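Long-range contacts in acetyl-CoA acetyltransferase (Mycobacterium smegmatis, PDB 4EGV), which has the thiolase fold of a monomeric thiolase-like protein and may act as an acyltransferase: residues 66-71 against 134-139; 21-26 against 274-279; 306-311 against 482-487. All blocks are in the same frame, centred on the assembly; numbering follows the deposited sequence.

Interaction 1 (66-71 against 134-139)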
loop_
_atom_site.group_PDB
_atom_site.type_symbol
_atom_site.label_atom_id
_atom_site.label_comp_id
_atom_site.label_asym_id
_atom_site.label_seq_id
_atom_site.Cartn_x
_atom_site.Cartn_y
_atom_site.Cartn_z
ATOM N N ARG A 66 -3.340 2.443 -31.480
ATOM C CA ARG A 66 -4.049 3.539 -32.156
ATOM C C ARG A 66 -5.420 3.830 -31.534
ATOM O O ARG A 66 -5.934 4.927 -31.682
ATOM C CB ARG A 66 -4.153 3.313 -33.677
ATOM C CG ARG A 66 -2.862 3.657 -34.437
ATOM C CD ARG A 66 -2.974 3.515 -35.992
ATOM N NE ARG A 66 -3.545 2.232 -36.457
ATOM C CZ ARG A 66 -2.860 1.132 -36.792
ATOM N NH1 ARG A 66 -1.542 1.097 -36.742
ATOM N NH2 ARG A 66 -3.508 0.052 -37.180
ATOM N N ALA A 67 -5.978 2.859 -30.809
ATOM C CA ALA A 67 -7.298 2.997 -30.237
ATOM C C ALA A 67 -7.298 3.583 -28.819
ATOM O O ALA A 67 -8.352 3.967 -28.304
ATOM C CB ALA A 67 -8.044 1.641 -30.270
ATOM N N ILE A 68 -6.129 3.625 -28.188
ATOM C CA ILE A 68 -5.992 4.199 -26.845
ATOM C C ILE A 68 -6.330 5.712 -26.799
ATOM O O ILE A 68 -5.693 6.522 -27.466
ATOM C CB ILE A 68 -4.574 3.952 -26.216
ATOM C CG1 ILE A 68 -4.317 2.473 -26.008
ATOM C CG2 ILE A 68 -4.428 4.675 -24.885
ATOM C CD1 ILE A 68 -2.865 2.117 -25.810
ATOM N N ASP A 69 -7.320 6.062 -25.987
ATOM C CA ASP A 69 -7.739 7.425 -25.847
ATOM C C ASP A 69 -7.207 8.129 -24.576
ATOM O O ASP A 69 -7.144 9.371 -24.526
ATOM C CB ASP A 69 -9.270 7.576 -26.037
ATOM C CG ASP A 69 -10.132 6.685 -25.065
ATOM O OD1 ASP A 69 -10.138 6.867 -23.816
ATOM O OD2 ASP A 69 -10.864 5.806 -25.576
ATOM N N THR A 70 -6.813 7.350 -23.560
ATOM C CA THR A 70 -6.214 7.919 -22.359
ATOM C C THR A 70 -5.059 7.095 -21.866
ATOM O O THR A 70 -5.152 5.881 -21.829
ATOM C CB THR A 70 -7.212 8.034 -21.217
ATOM O OG1 THR A 70 -8.403 8.610 -21.727
ATOM C CG2 THR A 70 -6.656 8.927 -20.116
ATOM N N VAL A 71 -3.979 7.788 -21.509
ATOM C CA VAL A 71 -2.883 7.213 -20.761
ATOM C C VAL A 71 -2.759 7.875 -19.400
ATOM O O VAL A 71 -2.957 9.076 -19.232
ATOM C CB VAL A 71 -1.527 7.233 -21.488
ATOM C CG1 VAL A 71 -1.622 6.452 -22.743
ATOM C CG2 VAL A 71 -1.068 8.620 -21.779
ATOM N N ASN A 134 -14.742 7.296 -21.474
ATOM C CA ASN A 134 -13.534 6.792 -22.049
ATOM C C ASN A 134 -13.809 5.409 -22.607
ATOM O O ASN A 134 -14.815 4.836 -22.273
ATOM C CB ASN A 134 -12.441 6.792 -20.988
ATOM C CG ASN A 134 -11.936 8.161 -20.674
ATOM O OD1 ASN A 134 -11.104 8.660 -21.342
ATOM N ND2 ASN A 134 -12.455 8.764 -19.649
ATOM N N ASP A 135 -12.933 4.892 -23.459
ATOM C CA ASP A 135 -13.135 3.610 -24.133
ATOM C C ASP A 135 -11.959 2.644 -24.036
ATOM O O ASP A 135 -12.098 1.512 -23.787
ATOM C CB ASP A 135 -13.459 3.828 -25.607
ATOM C CG ASP A 135 -14.840 4.365 -25.845
ATOM O OD1 ASP A 135 -15.800 3.776 -25.408
ATOM O OD2 ASP A 135 -14.963 5.375 -26.487
ATOM N N VAL A 136 -10.788 3.120 -24.288
ATOM C CA VAL A 136 -9.544 2.372 -24.097
ATOM C C VAL A 136 -8.504 3.168 -23.309
ATOM O O VAL A 136 -8.088 4.253 -23.705
ATOM C CB VAL A 136 -8.927 1.893 -25.419
ATOM C CG1 VAL A 136 -7.753 0.953 -25.166
ATOM C CG2 VAL A 136 -9.964 1.241 -26.278
ATOM N N VAL A 137 -8.086 2.605 -22.191
ATOM C CA VAL A 137 -7.200 3.288 -21.299
ATOM C C VAL A 137 -5.976 2.432 -21.026
ATOM O O VAL A 137 -6.071 1.243 -20.872
ATOM C CB VAL A 137 -7.932 3.614 -19.966
ATOM C CG1 VAL A 137 -6.986 4.274 -18.918
ATOM C CG2 VAL A 137 -9.161 4.475 -20.222
ATOM N N LEU A 138 -4.821 3.066 -20.976
ATOM C CA LEU A 138 -3.574 2.428 -20.558
ATOM C C LEU A 138 -3.017 3.072 -19.293
ATOM O O LEU A 138 -2.821 4.259 -19.226
ATOM C CB LEU A 138 -2.507 2.452 -21.679
ATOM C CG LEU A 138 -1.205 1.688 -21.391
ATOM C CD1 LEU A 138 -1.500 0.192 -21.172
ATOM C CD2 LEU A 138 -0.174 1.859 -22.470
ATOM N N ILE A 139 -2.773 2.250 -18.286
ATOM C CA ILE A 139 -2.181 2.664 -17.040
ATOM C C ILE A 139 -0.762 2.083 -16.918
ATOM O O ILE A 139 -0.508 0.972 -17.362
ATOM C CB ILE A 139 -3.103 2.191 -15.923
ATOM C CG1 ILE A 139 -4.375 3.028 -15.917
ATOM C CG2 ILE A 139 -2.462 2.264 -14.539
ATOM C CD1 ILE A 139 -5.520 2.353 -15.166
#
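Val136 sits in the tight half of this contact, tucked under the loop that leads from helix 61-67 into strand 70-73. Its CG1, anti to the backbone N (chi1 -172°), meets CG1 of Ile68 at 3.9 Å, the two side chains crossing nearly at a right angle. The other branch, CG2, turns to Ala67. The tip of Ile68 reaches Leu138, two residues further along the strand, its CD1 lying 4.2 Å from CB of Leu138. Beyond the loop the backbones run as parallel strands, Thr70 paired with Val137 and Val71 with Leu138, and Leu138 N gives Thr70 O a straight bond of 3.0 Å, nearly along the C=O axis. In the thiolase fold these are the second and fourth strands of the N-terminal half, neighbours in its sheet; helix 117-130 packs on Thr70 and Val137, helix 93-101 on Val71 and Leu138. The contact turns polar at Asp69. With CG in the crowded position between the backbone N and the carbonyl carbon (chi1 56°), it folds its carboxylate over the start of the other strand. Val136 N reaches Asp69 OD2 at 3.0 Å from above the carboxylate plane, and Asp135 N adds weak bonds to both oxygens. In return Asp69 N binds Val136 O at 3.0 Å, with Thr70 N a weak second donor. The contact opens to solvent beyond it, at Asp135, whose OD2 lies 4.2 Å from Asp69 OD2, like charges whose repulsion is probably eased by the N-H groups that hold Asp69 and by the solvent outside.

Interaction 2 (21-26 against 274-279)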
loop_
_atom_site.group_PDB
_atom_site.type_symbol
_atom_site.label_atom_id
_atom_site.label_comp_id
_atom_site.label_asym_id
_atom_site.label_seq_id
_atom_site.Cartn_x
_atom_site.Cartn_y
_atom_site.Cartn_z
ATOM N N VAL A 21 -13.363 -4.063 -18.812
ATOM C CA VAL A 21 -12.564 -5.234 -18.546
ATOM C C VAL A 21 -11.066 -4.919 -18.651
ATOM O O VAL A 21 -10.631 -4.143 -19.521
ATOM C CB VAL A 21 -12.975 -6.430 -19.464
ATOM C CG1 VAL A 21 -14.214 -7.077 -18.939
ATOM C CG2 VAL A 21 -13.162 -6.001 -20.911
ATOM N N ILE A 22 -10.284 -5.507 -17.753
ATOM C CA ILE A 22 -8.836 -5.557 -17.966
ATOM C C ILE A 22 -8.464 -6.628 -19.001
ATOM O O ILE A 22 -8.813 -7.812 -18.808
ATOM C CB ILE A 22 -8.050 -5.723 -16.670
ATOM C CG1 ILE A 22 -8.276 -4.503 -15.806
ATOM C CG2 ILE A 22 -6.562 -5.913 -16.960
ATOM C CD1 ILE A 22 -7.519 -4.534 -14.520
ATOM N N VAL A 23 -7.825 -6.185 -20.102
ATOM C CA VAL A 23 -7.498 -7.081 -21.221
ATOM C C VAL A 23 -6.037 -7.465 -21.385
ATOM O O VAL A 23 -5.753 -8.547 -21.897
ATOM C CB VAL A 23 -8.096 -6.680 -22.564
ATOM C CG1 VAL A 23 -9.575 -6.599 -22.429
ATOM C CG2 VAL A 23 -7.496 -5.396 -23.074
ATOM N N GLY A 24 -5.127 -6.604 -20.920
ATOM C CA GLY A 24 -3.715 -6.861 -21.043
ATOM C C GLY A 24 -2.968 -6.366 -19.841
ATOM O O GLY A 24 -3.221 -5.268 -19.363
ATOM N N VAL A 25 -2.046 -7.179 -19.344
ATOM C CA VAL A 25 -1.217 -6.781 -18.204
ATOM C C VAL A 25 0.266 -6.954 -18.571
ATOM O O VAL A 25 0.643 -7.833 -19.358
ATOM C CB VAL A 25 -1.616 -7.536 -16.869
ATOM C CG1 VAL A 25 -3.006 -7.182 -16.453
ATOM C CG2 VAL A 25 -1.480 -9.016 -16.965
ATOM N N GLY A 26 1.122 -6.114 -18.029
ATOM C CA GLY A 26 2.509 -6.243 -18.390
ATOM C C GLY A 26 3.425 -5.994 -17.264
ATOM O O GLY A 26 3.247 -5.063 -16.548
ATOM N N ALA A 274 2.189 -2.270 -16.453
ATOM C CA ALA A 274 1.137 -1.605 -17.204
ATOM C C ALA A 274 -0.156 -2.399 -17.192
ATOM O O ALA A 274 -0.136 -3.618 -17.158
ATOM C CB ALA A 274 1.587 -1.355 -18.602
ATOM N N LEU A 275 -1.285 -1.699 -17.196
ATOM C CA LEU A 275 -2.591 -2.334 -17.353
ATOM C C LEU A 275 -3.389 -1.783 -18.528
ATOM O O LEU A 275 -3.558 -0.606 -18.678
ATOM C CB LEU A 275 -3.437 -2.216 -16.062
ATOM C CG LEU A 275 -2.772 -2.511 -14.707
ATOM C CD1 LEU A 275 -3.563 -1.937 -13.547
ATOM C CD2 LEU A 275 -2.512 -3.994 -14.527
ATOM N N LEU A 276 -3.902 -2.662 -19.350
ATOM C CA LEU A 276 -4.729 -2.264 -20.443
ATOM C C LEU A 276 -6.181 -2.613 -20.176
ATOM O O LEU A 276 -6.509 -3.735 -19.925
ATOM C CB LEU A 276 -4.220 -2.930 -21.708
ATOM C CG LEU A 276 -4.811 -2.624 -23.090
ATOM C CD1 LEU A 276 -4.774 -1.113 -23.520
ATOM C CD2 LEU A 276 -4.122 -3.553 -24.070
HETATM N N MSE A 277 -7.044 -1.617 -20.254
HETATM C CA MSE A 277 -8.427 -1.720 -19.853
HETATM C C MSE A 277 -9.318 -1.133 -20.917
HETATM O O MSE A 277 -8.945 -0.187 -21.596
HETATM C CB MSE A 277 -8.598 -0.928 -18.594
HETATM C CG MSE A 277 -9.871 -1.218 -17.815
HETATM SE SE MSE A 277 -9.979 -0.113 -16.151
HETATM C CE MSE A 277 -8.078 -0.067 -15.736
HETATM N N MSE A 278 -10.514 -1.680 -21.041
HETATM C CA MSE A 278 -11.400 -1.385 -22.166
HETATM C C MSE A 278 -12.853 -1.643 -21.803
HETATM O O MSE A 278 -13.144 -2.368 -20.875
HETATM C CB MSE A 278 -11.089 -2.341 -23.318
HETATM C CG MSE A 278 -10.222 -1.869 -24.410
HETATM SE SE MSE A 278 -9.789 -3.370 -25.635
HETATM C CE MSE A 278 -10.770 -4.703 -24.676
ATOM N N SER A 279 -13.759 -1.085 -22.598
ATOM C CA SER A 279 -15.138 -1.501 -22.616
ATOM C C SER A 279 -15.198 -2.822 -23.331
ATOM O O SER A 279 -14.451 -3.074 -24.240
ATOM C CB SER A 279 -16.015 -0.461 -23.305
ATOM O OG SER A 279 -15.627 -0.235 -24.629
#
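This is an antiparallel strand pairing deep in the N-terminal half of the thiolase fold, where the first strand, 20-29, lies beside the fifth, 271-279. Seven backbone bonds join the segments, one of them weak. At one end Val21 N reaches Met278 O at 2.7 Å, nearly along the C=O axis, and Met278 N returns a bond to Val21 O; at the other, Gly26 and Ala274 exchange N-H and carbonyl in the same way. Between them the register slips by one residue. Val23 and Gly24 both stand opposite Leu276, a classic beta bulge: Leu276 O takes Val23 N at 2.8 Å and, weakly, Gly24 N at 3.3 Å. The psi of Val23, -27° and far from that of an extended strand, accommodates the bulge. Val23 holds its CG2 in the crowded position, so the methyl comes 3.9 Å from CG of Leu276. SE of Met278, a selenomethionine, lies 4.0 Å from Val23 CG2. Val21, Ala274, Leu276 and Met278 lie on one face, with Gly24 and Gly26 there without side chains; the other carries Ile22, Val25, Leu275 and Met277, also selenomethionine. There Val25 CG1 meets Leu275 CD2 obliquely at 3.8 Å, and Ile22 CG1 lies 4.2 Å from Met277 CG. Helix 383-397 packs on Val25 and Leu275, and helix 117-130 on Met277, the two helices on this face, consistent with the central helical layer of the five-layered thiolase fold. Within the sheet, strand 136-143 borders 271-279, while strand 294-303 takes the far edge of 20-29.

Interaction 3 (306-311 against 482-487)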
loop_
_atom_site.group_PDB
_atom_site.type_symbol
_atom_site.label_atom_id
_atom_site.label_comp_id
_atom_site.label_asym_id
_atom_site.label_seq_id
_atom_site.Cartn_x
_atom_site.Cartn_y
_atom_site.Cartn_z
ATOM N N LYS A 306 -5.285 13.037 9.506
ATOM C CA LYS A 306 -3.857 13.056 9.871
ATOM C C LYS A 306 -3.608 12.221 11.074
ATOM O O LYS A 306 -4.456 12.068 11.919
ATOM C CB LYS A 306 -3.268 14.450 10.126
ATOM C CG LYS A 306 -4.241 15.579 10.236
ATOM C CD LYS A 306 -3.523 16.922 10.096
ATOM C CE LYS A 306 -4.158 17.723 8.954
ATOM N NZ LYS A 306 -3.150 18.527 8.220
ATOM N N LEU A 307 -2.388 11.736 11.144
ATOM C CA LEU A 307 -1.964 10.806 12.135
ATOM C C LEU A 307 -2.336 11.195 13.545
ATOM O O LEU A 307 -2.842 10.440 14.229
ATOM C CB LEU A 307 -0.483 10.504 11.984
ATOM C CG LEU A 307 0.115 9.576 13.009
ATOM C CD1 LEU A 307 -0.600 8.296 12.995
ATOM C CD2 LEU A 307 1.558 9.382 12.706
ATOM N N LEU A 308 -2.150 12.365 14.027
ATOM C CA LEU A 308 -2.485 12.550 15.437
ATOM C C LEU A 308 -3.978 12.752 15.815
ATOM O O LEU A 308 -4.310 12.919 16.984
ATOM C CB LEU A 308 -1.710 13.747 15.872
ATOM C CG LEU A 308 -0.295 13.696 16.429
ATOM C CD1 LEU A 308 0.228 12.401 16.976
ATOM C CD2 LEU A 308 0.694 14.610 15.737
ATOM N N GLU A 309 -4.856 12.779 14.819
ATOM C CA GLU A 309 -6.288 12.981 15.028
ATOM C C GLU A 309 -7.021 11.643 15.198
ATOM O O GLU A 309 -8.129 11.602 15.718
ATOM C CB GLU A 309 -6.888 13.764 13.845
ATOM C CG GLU A 309 -6.634 15.292 13.840
ATOM C CD GLU A 309 -7.026 16.011 12.505
ATOM O OE1 GLU A 309 -7.587 15.380 11.553
ATOM O OE2 GLU A 309 -6.766 17.241 12.417
ATOM N N ARG A 310 -6.382 10.556 14.760
ATOM C CA ARG A 310 -6.983 9.208 14.702
ATOM C C ARG A 310 -7.349 8.659 16.066
ATOM O O ARG A 310 -6.554 8.748 17.003
ATOM C CB ARG A 310 -6.065 8.207 13.976
ATOM C CG ARG A 310 -5.800 8.564 12.568
ATOM C CD ARG A 310 -4.889 7.611 11.868
ATOM N NE ARG A 310 -4.483 8.226 10.608
ATOM C CZ ARG A 310 -3.565 7.764 9.778
ATOM N NH1 ARG A 310 -2.927 6.622 10.022
ATOM N NH2 ARG A 310 -3.312 8.467 8.695
ATOM N N ALA A 311 -8.549 8.081 16.157
ATOM C CA ALA A 311 -9.088 7.534 17.403
ATOM C C ALA A 311 -8.125 6.497 18.022
ATOM O O ALA A 311 -7.844 6.505 19.214
ATOM C CB ALA A 311 -10.480 6.959 17.174
ATOM N N ARG A 482 -3.311 14.900 22.700
ATOM C CA ARG A 482 -1.993 14.348 22.305
ATOM C C ARG A 482 -0.934 15.414 21.995
ATOM O O ARG A 482 -1.239 16.581 21.711
ATOM C CB ARG A 482 -2.125 13.435 21.087
ATOM C CG ARG A 482 -2.636 12.027 21.372
ATOM C CD ARG A 482 -2.877 11.307 20.066
ATOM N NE ARG A 482 -3.512 10.018 20.248
ATOM C CZ ARG A 482 -4.312 9.414 19.361
ATOM N NH1 ARG A 482 -4.634 9.965 18.202
ATOM N NH2 ARG A 482 -4.808 8.227 19.641
ATOM N N PHE A 483 0.317 14.981 22.046
ATOM C CA PHE A 483 1.458 15.798 21.640
ATOM C C PHE A 483 2.571 14.888 21.122
ATOM O O PHE A 483 2.551 13.670 21.314
ATOM C CB PHE A 483 1.986 16.654 22.811
ATOM C CG PHE A 483 2.539 15.839 23.961
ATOM C CD1 PHE A 483 3.890 15.522 24.023
ATOM C CD2 PHE A 483 1.693 15.369 24.973
ATOM C CE1 PHE A 483 4.388 14.746 25.082
ATOM C CE2 PHE A 483 2.167 14.602 26.028
ATOM C CZ PHE A 483 3.506 14.289 26.098
ATOM N N LEU A 484 3.556 15.513 20.498
ATOM C CA LEU A 484 4.766 14.855 20.034
ATOM C C LEU A 484 5.977 15.316 20.850
ATOM O O LEU A 484 6.016 16.451 21.320
ATOM C CB LEU A 484 4.982 15.175 18.548
ATOM C CG LEU A 484 4.306 14.309 17.508
ATOM C CD1 LEU A 484 4.388 15.004 16.212
ATOM C CD2 LEU A 484 5.045 13.012 17.487
ATOM N N ALA A 485 6.955 14.432 21.019
ATOM C CA ALA A 485 8.214 14.824 21.635
ATOM C C ALA A 485 9.408 14.032 21.105
ATOM O O ALA A 485 9.293 12.863 20.706
ATOM C CB ALA A 485 8.134 14.736 23.140
ATOM N N LYS A 486 10.553 14.703 21.099
ATOM C CA LYS A 486 11.805 14.132 20.672
ATOM C C LYS A 486 12.717 14.057 21.899
ATOM O O LYS A 486 12.631 14.890 22.789
ATOM C CB LYS A 486 12.416 15.045 19.627
ATOM C CG LYS A 486 13.524 14.403 18.809
ATOM C CD LYS A 486 14.731 15.345 18.601
ATOM C CE LYS A 486 14.843 15.824 17.158
ATOM N NZ LYS A 486 15.443 17.174 17.061
ATOM N N THR A 487 13.608 13.079 21.941
ATOM C CA THR A 487 14.408 12.839 23.141
ATOM C C THR A 487 15.762 12.167 22.844
ATOM O O THR A 487 15.862 11.195 22.075
ATOM C CB THR A 487 13.575 12.068 24.272
ATOM O OG1 THR A 487 14.279 12.070 25.515
ATOM C CG2 THR A 487 13.290 10.631 23.908
#
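Arg482 lays the edge of its guanidinium across two carbonyl oxygens of the loop 306-311. Its CG is anti to its own carbonyl carbon (chi1 -79°), and the chain runs extended from CG to NE, so the charged end is carried straight from the strand to the loop. NH1 does most of the gripping. It binds Arg310 O at 2.6 Å, coming in the carbonyl plane, and Leu308 O at 3.2 Å, where the donor stands 74° out of the carbonyl plane. Both oxygens lie close to the guanidinium plane, and NH2 adds a weak bond to Arg310 O, so that one oxygen is held by two nitrogens. The loop has a turn of its own, Glu309 N bonding Lys306 O at 3.0 Å. NE of Arg482 makes a salt bridge with Glu458, which probably steadies the charge and fixes the group's rotation. Beside this polar grip lies an apolar one: CD2 of Leu308 meets CD1 of Leu484 at 3.7 Å, the two chains crossing obliquely, with Ile474 of the adjoining strand touching both. Arg310 sends its side chain elsewhere, to the carbonyls of Pro305 and Ile411, and one face of its guanidinium rests on Leu307 CA. Strand 482-487 is an outer strand of a five-stranded antiparallel sheet in the additional C-terminal domain of thiolase-like protein type 1, consistent with an OB-type fold, and the arginine and leucine dock it on a loop of the thiolase core.

How the interactions relate
Interactions 1 and 2 belong to one mixed sheet, continuous across the two halves of the fold, their centres 10 Å apart. Strands 136-143 and 271-279 are neighbours in it, joined by probable bonds from Leu275 N to Ile139 O and from Val137 N to Met277 O, so the two contacts cover the run 70-73, 136-143, 271-279, 20-29. Along the chain interaction 1 is nested inside the loop that interaction 2 closes. Interaction 3 comes later and lies on the opposite side of the chain's centre, about 43 Å and 42 Å, centre to centre, from interactions 1 and 2. The first two thus knit together four strands of the N-terminal half, while the third ties the added C-terminal domain to the core.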